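Side-chain contacts in glycoside hydrolase family 61 (Trichoderma reesei QM6a, PDB 5O2X), which probably cleaves cellulose oxidatively at a copper centre, as a lytic polysaccharide monooxygenase of auxiliary activity family 9: residues 15-18 with 22-25; 20-23 with 28-31; 100-105 with 177-182; 138-143 with 155-160. All coordinates share one frame; numbering follows the deposited sequence. Where two conformers were deposited one is given.

Interaction 1: 15-18 with 22-25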
loop_
_atom_site.group_PDB
_atom_site.type_symbol
_atom_site.label_atom_id
_atom_site.label_comp_id
_atom_site.label_asym_id
_atom_site.label_seq_id
_atom_site.Cartn_x
_atom_site.Cartn_y
_atom_site.Cartn_z
ATOM N N GLN A 15 8.246 -0.584 13.437
ATOM C CA GLN A 15 9.081 -1.362 12.545
ATOM C C GLN A 15 8.193 -2.110 11.554
ATOM O O GLN A 15 7.260 -2.802 11.947
ATOM C CB GLN A 15 9.891 -2.345 13.368
ATOM C CG GLN A 15 10.962 -3.115 12.601
ATOM C CD GLN A 15 11.777 -4.031 13.514
ATOM O OE1 GLN A 15 11.321 -4.470 14.560
ATOM N NE2 GLN A 15 12.978 -4.347 13.074
ATOM N N ALA A 16 8.502 -2.007 10.270
ATOM C CA ALA A 16 7.776 -2.779 9.280
ATOM C C ALA A 16 8.420 -4.162 9.091
ATOM O O ALA A 16 9.475 -4.442 9.655
ATOM C CB ALA A 16 7.743 -2.021 7.946
ATOM N N TYR A 17 7.778 -5.007 8.301
ATOM C CA TYR A 17 8.465 -6.234 7.892
ATOM C C TYR A 17 9.608 -5.882 6.961
ATOM O O TYR A 17 9.415 -5.103 6.037
ATOM C CB TYR A 17 7.495 -7.198 7.201
ATOM C CG TYR A 17 8.157 -8.503 6.876
ATOM C CD1 TYR A 17 8.423 -9.405 7.895
ATOM C CD2 TYR A 17 8.598 -8.837 5.591
ATOM C CE1 TYR A 17 9.084 -10.591 7.647
ATOM C CE2 TYR A 17 9.269 -10.024 5.339
ATOM C CZ TYR A 17 9.542 -10.876 6.378
ATOM O OH TYR A 17 10.230 -12.035 6.117
ATOM N N ASP A 18 10.789 -6.446 7.190
ATOM C CA ASP A 18 11.944 -6.181 6.327
ATOM C C ASP A 18 12.311 -7.473 5.611
ATOM O O ASP A 18 12.967 -8.341 6.192
ATOM C CB ASP A 18 13.125 -5.670 7.122
ATOM C CG ASP A 18 14.303 -5.317 6.239
ATOM O OD1 ASP A 18 14.229 -5.609 5.026
ATOM O OD2 ASP A 18 15.303 -4.786 6.775
ATOM N N PHE A 22 14.729 -9.844 7.817
ATOM C CA PHE A 22 14.050 -10.814 8.676
ATOM C C PHE A 22 14.141 -12.252 8.196
ATOM O O PHE A 22 14.295 -13.133 9.067
ATOM C CB PHE A 22 12.579 -10.431 8.859
ATOM C CG PHE A 22 12.293 -9.227 9.702
ATOM C CD1 PHE A 22 13.211 -8.233 9.997
ATOM C CD2 PHE A 22 10.985 -9.058 10.162
ATOM C CE1 PHE A 22 12.825 -7.096 10.701
ATOM C CE2 PHE A 22 10.617 -7.965 10.886
ATOM C CZ PHE A 22 11.511 -6.950 11.110
ATOM N N PRO A 23 14.118 -12.562 6.887
ATOM C CA PRO A 23 14.193 -13.962 6.486
ATOM C C PRO A 23 15.512 -14.595 6.894
ATOM O O PRO A 23 15.608 -15.831 6.973
ATOM C CB PRO A 23 14.042 -13.901 4.970
ATOM C CG PRO A 23 13.255 -12.649 4.721
ATOM C CD PRO A 23 13.767 -11.700 5.750
ATOM N N TYR A 24 16.542 -13.780 7.110
ATOM C CA TYR A 24 17.866 -14.284 7.464
ATOM C C TYR A 24 18.033 -14.510 8.959
ATOM O O TYR A 24 19.046 -15.067 9.399
ATOM C CB TYR A 24 18.947 -13.339 6.953
ATOM C CG TYR A 24 18.839 -13.105 5.476
ATOM C CD1 TYR A 24 19.175 -14.098 4.576
ATOM C CD2 TYR A 24 18.444 -11.864 4.951
ATOM C CE1 TYR A 24 19.125 -13.885 3.207
ATOM C CE2 TYR A 24 18.370 -11.630 3.595
ATOM C CZ TYR A 24 18.706 -12.632 2.710
ATOM O OH TYR A 24 18.716 -12.408 1.356
ATOM N N GLU A 25 17.095 -14.011 9.773
ATOM C CA GLU A 25 17.170 -14.105 11.224
ATOM C C GLU A 25 16.584 -15.401 11.714
ATOM O O GLU A 25 15.664 -15.925 11.114
ATOM C CB GLU A 25 16.349 -12.980 11.874
ATOM C CG GLU A 25 16.817 -11.583 11.533
ATOM C CD GLU A 25 16.018 -10.457 12.173
ATOM O OE1 GLU A 25 15.342 -10.667 13.148
ATOM O OE2 GLU A 25 16.099 -9.344 11.649
#
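F22 N donates to D18 O, 2.8 Å between N and O. This single hydrogen bond closes the turn and sends the phenylalanine back over residues 15-18. Its ring settles with the backbone N of D18 3.8 Å above the plane and over its centre. Y17, its CG swung anti to the backbone N (chi1 -175°), runs alongside the phenylalanine but points the other way, with Y17 CD1 3.4 Å from F22 CD2. The two ring planes stand 81° apart in an oblique pair. Beyond it the phenol oxygen reaches the next residue, Y17 OH lying 3.4 Å from P23 CG. In the conformer described here, Q15 NE2 approaches the rim of the phenylalanine, 3.6 Å from F22 CZ, with the amide turned nearly perpendicular to the ring. Were the phenylalanine an alanine, Y17 CD1 would probably lose its ring partner and a gap would open over the D18 peptide. The D18 carboxylate is hydrogen-bonded to the hydroxyls of T20 and T21. The turn follows strand 12-15 and rests beside strand 3-9, where A16 meets I4 and shares a backbone hydrogen bond with N5.

Interaction 2: 20-23 with 28-31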
loop_
_atom_site.group_PDB
_atom_site.type_symbol
_atom_site.label_atom_id
_atom_site.label_comp_id
_atom_site.label_asym_id
_atom_site.label_seq_id
_atom_site.Cartn_x
_atom_site.Cartn_y
_atom_site.Cartn_z
ATOM N N THR A 20 14.433 -8.003 3.429
ATOM C CA THR A 20 15.869 -8.064 3.167
ATOM C C THR A 20 16.671 -8.398 4.394
ATOM O O THR A 20 17.912 -8.483 4.315
ATOM C CB THR A 20 16.380 -6.787 2.485
ATOM O OG1 THR A 20 16.352 -5.673 3.400
ATOM C CG2 THR A 20 15.595 -6.468 1.222
ATOM N N THR A 21 16.001 -8.583 5.533
ATOM C CA THR A 21 16.682 -8.816 6.810
ATOM C C THR A 21 16.039 -9.947 7.564
ATOM O O THR A 21 16.697 -10.913 7.986
ATOM C CB THR A 21 16.688 -7.515 7.627
ATOM O OG1 THR A 21 17.335 -6.494 6.857
ATOM C CG2 THR A 21 17.415 -7.689 8.949
ATOM N N PHE A 22 14.729 -9.844 7.817
ATOM C CA PHE A 22 14.050 -10.814 8.676
ATOM C C PHE A 22 14.141 -12.252 8.196
ATOM O O PHE A 22 14.295 -13.133 9.067
ATOM C CB PHE A 22 12.579 -10.431 8.859
ATOM C CG PHE A 22 12.293 -9.227 9.702
ATOM C CD1 PHE A 22 13.211 -8.233 9.997
ATOM C CD2 PHE A 22 10.985 -9.058 10.162
ATOM C CE1 PHE A 22 12.825 -7.096 10.701
ATOM C CE2 PHE A 22 10.617 -7.965 10.886
ATOM C CZ PHE A 22 11.511 -6.950 11.110
ATOM N N PRO A 23 14.118 -12.562 6.887
ATOM C CA PRO A 23 14.193 -13.962 6.486
ATOM C C PRO A 23 15.512 -14.595 6.894
ATOM O O PRO A 23 15.608 -15.831 6.973
ATOM C CB PRO A 23 14.042 -13.901 4.970
ATOM C CG PRO A 23 13.255 -12.649 4.721
ATOM C CD PRO A 23 13.767 -11.700 5.750
ATOM N N PRO A 28 12.801 -13.648 13.877
ATOM C CA PRO A 28 12.454 -12.282 13.528
ATOM C C PRO A 28 11.331 -11.769 14.452
ATOM O O PRO A 28 10.504 -12.551 14.934
ATOM C CB PRO A 28 12.012 -12.374 12.092
ATOM C CG PRO A 28 11.577 -13.777 11.939
ATOM C CD PRO A 28 12.491 -14.590 12.809
ATOM N N PRO A 29 11.272 -10.467 14.656
ATOM C CA PRO A 29 10.263 -9.909 15.554
ATOM C C PRO A 29 8.865 -9.944 14.966
ATOM O O PRO A 29 8.676 -9.923 13.762
ATOM C CB PRO A 29 10.735 -8.475 15.767
ATOM C CG PRO A 29 11.422 -8.160 14.483
ATOM C CD PRO A 29 12.126 -9.409 14.088
ATOM N N ILE A 30 7.885 -9.892 15.874
ATOM C CA ILE A 30 6.492 -9.676 15.504
ATOM C C ILE A 30 6.329 -8.199 15.175
ATOM O O ILE A 30 6.632 -7.325 16.009
ATOM C CB ILE A 30 5.574 -10.112 16.632
ATOM C CG1 ILE A 30 5.703 -11.613 16.874
ATOM C CG2 ILE A 30 4.136 -9.697 16.297
ATOM C CD1 ILE A 30 4.985 -12.090 18.111
ATOM N N VAL A 31 5.802 -7.932 13.981
ATOM C CA VAL A 31 5.664 -6.561 13.477
ATOM C C VAL A 31 4.297 -6.391 12.838
ATOM O O VAL A 31 3.550 -7.361 12.651
ATOM C CB VAL A 31 6.782 -6.201 12.476
ATOM C CG1 VAL A 31 8.129 -6.142 13.168
ATOM C CG2 VAL A 31 6.829 -7.156 11.302
#
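F22 meets P28 and P29 through two different parts of its side chain, and this division of labour illustrates how an aromatic residue can hold together a loop with little regular structure beyond a 3-10 turn. The first part is the root. F22 CB lies 3.8 Å from P28 CB, and the same proline carbon comes obliquely to the beginning of the ring, 4.0 Å from F22 CG. The outer half of the ring belongs to P29. Here the pyrrolidine crosses the aromatic side chain at about a right angle and lays its CD over the face, 3.9 Å from the ring centroid and 13° from the normal, a CH-pi contact displaced somewhat toward the rim. P29 CG continues outward to within 3.6 Å of F22 CZ. The D18 peptide nitrogen lies over the opposite face, so the ring is sandwiched between a proline and a piece of backbone.

A third residue, V31, fills in at the periphery. Its CG1, placed anti to the carbonyl carbon (chi1 -67°), arrives in the plane of the ring and stands 3.8 Å from F22 CE2, while V31 CG2 is 3.9 Å from that same ring carbon. No hydrogen bond joins the two segments; the contact is apolar throughout, and the prolines, whose rings limit backbone rotation, offer it a comparatively rigid surface. Both segments belong to the long loop between strand 12-15 and helix 53-56, and the contact folds this loop back onto the end of strand 12-15, where Q15 touches P29 and V31.

Interaction 3: 100-105 with 177-182; sequences DCETVD and CFNIAV
Three successive atoms of N179 lean on C101 CB before the side chain finds its polar partners. At the root, N179 CB is 4.0 Å from C101 CB. With CG anti to the carbonyl carbon (chi1 -68°), the amide is carried against the cysteine methylene: N179 CG lies 3.4 Å from C101 CB. At the tip the two polar atoms part. OD1 is 3.3 Å from C101 CB, but its hydrogen bond comes from the indole NE1 of W34. ND2 bonds to the carbonyl O of G65, and weakly to that of A63, while passing 4.0 Å from E102 CG. The E102 carboxylate plane is turned 67° from the amide, and OE2 bonds instead to H66 ND1. Thus a buried side chain is satisfied by loop residues while its amide and root lie against the cysteine methylene. Replacing this asparagine by an alanine is likely to leave the W34 indole without its acceptor and the G65 carbonyl without this donor, and open a gap beside C101. The disulfide from C101 to C97 ties down the 100-105 loop, which follows strand 90-96. N179 lies on strand 172-183, flanked in the sheet by parallel strand 67-70 and antiparallel strand 151-161.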
loop_
_atom_site.group_PDB
_atom_site.type_symbol
_atom_site.label_atom_id
_atom_site.label_comp_id
_atom_site.label_asym_id
_atom_site.label_seq_id
_atom_site.Cartn_x
_atom_site.Cartn_y
_atom_site.Cartn_z
ATOM N N ASP A 100 -9.731 -10.713 14.158
ATOM C CA ASP A 100 -8.344 -10.305 14.246
ATOM C C ASP A 100 -7.687 -10.380 12.874
ATOM O O ASP A 100 -7.796 -11.381 12.155
ATOM C CB ASP A 100 -7.545 -11.238 15.180
ATOM C CG ASP A 100 -7.952 -11.188 16.611
ATOM O OD1 ASP A 100 -8.569 -10.175 17.014
ATOM O OD2 ASP A 100 -7.586 -12.151 17.358
ATOM N N CYS A 101 -6.913 -9.345 12.532
ATOM C CA CYS A 101 -6.158 -9.428 11.274
ATOM C C CYS A 101 -5.027 -10.450 11.337
ATOM O O CYS A 101 -4.560 -10.874 10.292
ATOM C CB CYS A 101 -5.603 -8.079 10.860
ATOM S SG CYS A 101 -6.888 -6.822 10.506
ATOM N N GLU A 102 -4.596 -10.824 12.536
ATOM C CA GLU A 102 -3.521 -11.779 12.680
ATOM C C GLU A 102 -3.873 -13.162 12.162
ATOM O O GLU A 102 -2.968 -13.940 11.875
ATOM C CB GLU A 102 -3.095 -11.854 14.153
ATOM C CG GLU A 102 -2.437 -10.580 14.681
ATOM C CD GLU A 102 -3.315 -9.413 15.082
ATOM O OE1 GLU A 102 -4.559 -9.505 14.967
ATOM O OE2 GLU A 102 -2.736 -8.410 15.542
ATOM N N THR A 103 -5.166 -13.468 12.050
ATOM C CA THR A 103 -5.558 -14.804 11.624
ATOM C C THR A 103 -6.560 -14.754 10.473
ATOM O O THR A 103 -7.041 -15.793 10.071
ATOM C CB THR A 103 -6.108 -15.644 12.774
ATOM O OG1 THR A 103 -7.136 -14.867 13.358
ATOM C CG2 THR A 103 -5.032 -15.960 13.758
ATOM N N VAL A 104 -6.828 -13.597 9.880
ATOM C CA VAL A 104 -7.746 -13.559 8.750
ATOM C C VAL A 104 -7.164 -14.302 7.552
ATOM O O VAL A 104 -5.961 -14.261 7.298
ATOM C CB VAL A 104 -8.065 -12.093 8.338
ATOM C CG1 VAL A 104 -6.877 -11.341 7.749
ATOM C CG2 VAL A 104 -9.277 -11.990 7.437
ATOM N N ASP A 105 -8.020 -14.942 6.763
ATOM C CA ASP A 105 -7.597 -15.549 5.506
ATOM C C ASP A 105 -7.506 -14.409 4.484
ATOM O O ASP A 105 -8.516 -13.826 4.092
ATOM C CB ASP A 105 -8.640 -16.585 5.128
ATOM C CG ASP A 105 -8.388 -17.273 3.796
ATOM O OD1 ASP A 105 -7.520 -16.821 3.036
ATOM O OD2 ASP A 105 -9.094 -18.283 3.531
ATOM N N CYS A 177 1.301 -4.867 3.012
ATOM C CA CYS A 177 0.159 -4.930 3.923
ATOM C C CYS A 177 0.567 -4.747 5.370
ATOM O O CYS A 177 1.644 -5.212 5.811
ATOM C CB CYS A 177 -0.532 -6.293 3.814
ATOM S SG CYS A 177 -1.399 -6.461 2.234
ATOM N N PHE A 178 -0.328 -4.120 6.138
ATOM C CA PHE A 178 -0.137 -3.816 7.541
ATOM C C PHE A 178 -1.441 -4.062 8.303
ATOM O O PHE A 178 -2.515 -3.834 7.757
ATOM C CB PHE A 178 0.220 -2.328 7.738
ATOM C CG PHE A 178 1.461 -1.946 6.964
ATOM C CD1 PHE A 178 2.720 -2.155 7.527
ATOM C CD2 PHE A 178 1.384 -1.497 5.666
ATOM C CE1 PHE A 178 3.862 -1.947 6.791
ATOM C CE2 PHE A 178 2.553 -1.261 4.933
ATOM C CZ PHE A 178 3.765 -1.490 5.511
ATOM N N ASN A 179 -1.324 -4.498 9.552
ATOM C CA ASN A 179 -2.514 -4.658 10.399
ATOM C C ASN A 179 -2.738 -3.426 11.265
ATOM O O ASN A 179 -1.839 -3.037 12.020
ATOM C CB ASN A 179 -2.347 -5.852 11.353
ATOM C CG ASN A 179 -2.338 -7.180 10.676
ATOM O OD1 ASN A 179 -2.705 -7.350 9.512
ATOM N ND2 ASN A 179 -1.957 -8.186 11.485
ATOM N N ILE A 180 -3.952 -2.879 11.197
ATOM C CA ILE A 180 -4.341 -1.794 12.073
ATOM C C ILE A 180 -5.635 -2.146 12.824
ATOM O O ILE A 180 -6.477 -2.910 12.333
ATOM C CB ILE A 180 -4.445 -0.429 11.323
ATOM C CG1 ILE A 180 -5.562 -0.402 10.310
ATOM C CG2 ILE A 180 -3.120 -0.066 10.726
ATOM C CD1 ILE A 180 -5.797 0.944 9.662
ATOM N N ALA A 181 -5.789 -1.525 13.986
ATOM C CA ALA A 181 -7.018 -1.626 14.788
ATOM C C ALA A 181 -7.493 -0.200 14.959
ATOM O O ALA A 181 -6.803 0.604 15.582
ATOM C CB ALA A 181 -6.711 -2.270 16.136
ATOM N N VAL A 182 -8.671 0.098 14.417
ATOM C CA VAL A 182 -9.188 1.462 14.328
ATOM C C VAL A 182 -10.298 1.693 15.360
ATOM O O VAL A 182 -11.254 0.917 15.422
ATOM C CB VAL A 182 -9.775 1.737 12.939
ATOM C CG1 VAL A 182 -10.399 3.135 12.856
ATOM C CG2 VAL A 182 -8.675 1.585 11.887
#

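Interaction 4: 138-143 with 155-160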
loop_
_atom_site.group_PDB
_atom_site.type_symbol
_atom_site.label_atom_id
_atom_site.label_comp_id
_atom_site.label_asym_id
_atom_site.label_seq_id
_atom_site.Cartn_x
_atom_site.Cartn_y
_atom_site.Cartn_z
ATOM N N ASN A 138 11.230 9.637 0.114
ATOM C CA ASN A 138 10.759 8.287 -0.038
ATOM C C ASN A 138 9.590 7.928 0.872
ATOM O O ASN A 138 9.455 6.802 1.336
ATOM C CB ASN A 138 11.898 7.236 0.106
ATOM C CG ASN A 138 12.407 6.700 -1.195
ATOM O OD1 ASN A 138 12.473 7.410 -2.214
ATOM N ND2 ASN A 138 12.762 5.422 -1.173
ATOM N N THR A 139 8.697 8.919 1.081
ATOM C CA THR A 139 7.546 8.698 1.931
ATOM C C THR A 139 6.264 8.977 1.182
ATOM O O THR A 139 6.212 9.731 0.201
ATOM C CB THR A 139 7.594 9.522 3.223
ATOM O OG1 THR A 139 7.461 10.924 2.952
ATOM C CG2 THR A 139 8.855 9.243 4.015
ATOM N N TRP A 140 5.181 8.398 1.723
ATOM C CA TRP A 140 3.799 8.664 1.288
ATOM C C TRP A 140 2.971 8.752 2.529
ATOM O O TRP A 140 3.168 7.963 3.471
ATOM C CB TRP A 140 3.275 7.561 0.373
ATOM C CG TRP A 140 1.969 7.889 -0.262
ATOM C CD1 TRP A 140 0.714 7.436 0.090
ATOM C CD2 TRP A 140 1.761 8.816 -1.327
ATOM N NE1 TRP A 140 -0.236 7.998 -0.703
ATOM C CE2 TRP A 140 0.356 8.863 -1.583
ATOM C CE3 TRP A 140 2.611 9.611 -2.103
ATOM C CZ2 TRP A 140 -0.198 9.665 -2.592
ATOM C CZ3 TRP A 140 2.070 10.379 -3.097
ATOM C CH2 TRP A 140 0.688 10.430 -3.322
ATOM N N VAL A 141 1.989 9.675 2.556
ATOM C CA VAL A 141 1.078 9.862 3.682
ATOM C C VAL A 141 -0.332 9.528 3.262
ATOM O O VAL A 141 -0.810 10.041 2.250
ATOM C CB VAL A 141 1.145 11.315 4.198
ATOM C CG1 VAL A 141 0.148 11.542 5.339
ATOM C CG2 VAL A 141 2.563 11.608 4.669
ATOM N N VAL A 142 -1.014 8.681 4.058
ATOM C CA VAL A 142 -2.456 8.394 3.873
ATOM C C VAL A 142 -3.165 8.753 5.164
ATOM O O VAL A 142 -2.622 8.592 6.244
ATOM C CB VAL A 142 -2.680 6.914 3.432
ATOM C CG1 VAL A 142 -2.458 5.954 4.587
ATOM C CG2 VAL A 142 -4.046 6.715 2.783
ATOM N N LYS A 143 -4.418 9.175 5.029
ATOM C CA LYS A 143 -5.267 9.453 6.170
ATOM C C LYS A 143 -6.328 8.377 6.342
ATOM O O LYS A 143 -7.051 8.056 5.388
ATOM C CB LYS A 143 -5.896 10.833 6.022
ATOM C CG LYS A 143 -6.873 11.145 7.139
ATOM C CD LYS A 143 -7.360 12.589 7.089
ATOM C CE LYS A 143 -8.685 12.778 7.824
ATOM N NZ LYS A 143 -9.244 14.163 7.664
ATOM N N LEU A 155 -4.351 -2.722 5.946
ATOM C CA LEU A 155 -3.999 -1.551 5.145
ATOM C C LEU A 155 -3.029 -2.052 4.063
ATOM O O LEU A 155 -1.953 -2.548 4.396
ATOM C CB LEU A 155 -3.375 -0.501 6.048
ATOM C CG LEU A 155 -2.659 0.674 5.453
ATOM C CD1 LEU A 155 -3.592 1.471 4.629
ATOM C CD2 LEU A 155 -2.022 1.507 6.560
ATOM N N ARG A 156 -3.431 -1.938 2.810
ATOM C CA ARG A 156 -2.661 -2.390 1.665
ATOM C C ARG A 156 -2.225 -1.165 0.902
ATOM O O ARG A 156 -3.013 -0.522 0.212
ATOM C CB ARG A 156 -3.502 -3.331 0.800
ATOM C CG ARG A 156 -2.803 -3.888 -0.423
ATOM C CD ARG A 156 -3.767 -4.685 -1.290
ATOM N NE ARG A 156 -3.149 -5.282 -2.472
ATOM C CZ ARG A 156 -2.810 -4.617 -3.566
ATOM N NH1 ARG A 156 -3.116 -3.327 -3.680
ATOM N NH2 ARG A 156 -2.157 -5.215 -4.551
ATOM N N HIS A 157 -0.926 -0.840 1.048
ATOM C CA HIS A 157 -0.291 0.293 0.359
ATOM C C HIS A 157 0.452 -0.234 -0.852
ATOM O O HIS A 157 1.033 -1.322 -0.793
ATOM C CB HIS A 157 0.687 0.927 1.357
ATOM C CG HIS A 157 1.556 1.983 0.771
ATOM N ND1 HIS A 157 1.142 3.232 0.397
ATOM C CD2 HIS A 157 2.874 1.964 0.434
ATOM C CE1 HIS A 157 2.159 3.924 -0.091
ATOM N NE2 HIS A 157 3.235 3.178 -0.076
ATOM N N GLU A 158 0.455 0.486 -1.965
ATOM C CA GLU A 158 1.062 -0.081 -3.157
ATOM C C GLU A 158 1.581 1.026 -4.060
ATOM O O GLU A 158 0.892 1.996 -4.369
ATOM C CB GLU A 158 -0.005 -0.887 -3.904
ATOM C CG GLU A 158 0.434 -1.588 -5.170
ATOM C CD GLU A 158 -0.703 -2.387 -5.768
ATOM O OE1 GLU A 158 -1.859 -1.876 -5.716
ATOM O OE2 GLU A 158 -0.478 -3.526 -6.233
ATOM N N ILE A 159 2.810 0.824 -4.561
ATOM C CA ILE A 159 3.353 1.574 -5.688
ATOM C C ILE A 159 3.260 0.656 -6.897
ATOM O O ILE A 159 3.530 -0.543 -6.803
ATOM C CB ILE A 159 4.840 1.965 -5.477
ATOM C CG1 ILE A 159 5.063 2.753 -4.187
ATOM C CG2 ILE A 159 5.319 2.775 -6.669
ATOM C CD1 ILE A 159 6.521 3.012 -3.897
ATOM N N ILE A 160 2.878 1.216 -8.049
ATOM C CA ILE A 160 2.941 0.478 -9.312
ATOM C C ILE A 160 4.005 1.194 -10.149
ATOM O O ILE A 160 4.061 2.446 -10.208
ATOM C CB ILE A 160 1.586 0.432 -10.008
ATOM C CG1 ILE A 160 0.509 -0.156 -9.077
ATOM C CG2 ILE A 160 1.707 -0.414 -11.286
ATOM C CD1 ILE A 160 -0.862 -0.156 -9.630
#
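W140 and H157 both turn CG anti to the backbone N, with chi1 of -171° and 172°, which points the two rings toward each other across the sandwich interior. They meet at one carbon: H157 CE1 lies 3.8 Å from W140 CD1 and 3.8 Å from W140 CB. The indole carbon comes to the histidine at its edge, near the imidazole plane, while H157 CE1 reaches the indole obliquely. The five-membered rings lie 5.6 Å apart between centroids, with their planes at 34°. Strand 139-143 is outermost in one sheet and strand 151-161 belongs to the other, so this pair bridges the interior of the beta-sandwich characteristic of family 9 monooxygenases. Polar atoms at this depth have partners: W140 NE1 bonds to D115 OD2, while H157 is held on both nitrogens, ND1 by D92 OD1 and NE2 by the indole NE1 of W79, which fixes the rotation of its ring. On the other face of strand 151-161, R156 and E158 form a salt bridge, one guanidinium nitrogen to each carboxylate oxygen. R156 NH1 is 2.8 Å from E158 OE1, and NH2 is 2.9 Å from E158 OE2; both oxygens are met from above the carboxylate plane. Y199 and N173 bond to the same carboxylate.

Interactions 1 and 2 are two halves of one cluster: their centres are about 2 Å apart, they share F22 and P23, and Q15 O of the first lies 3.5 Å from V31 CB of the second. Interaction 1 also reaches the strand of interaction 3, with A16 CB 4.0 Å from F178 CE1. Interactions 3 and 4, with centres about 17 Å apart, are joined through one sheet, where F178 O and L155 N, 2.8 Å apart, probably form a hydrogen bond between neighbouring strands. The centre of interaction 4 is about 5 Å from the centre of the chain and marks the core. Strand 172-183, which supplies N179 to interaction 3, also carries Y174, a copper-site residue along with H86 and the methylated N-terminal histidine.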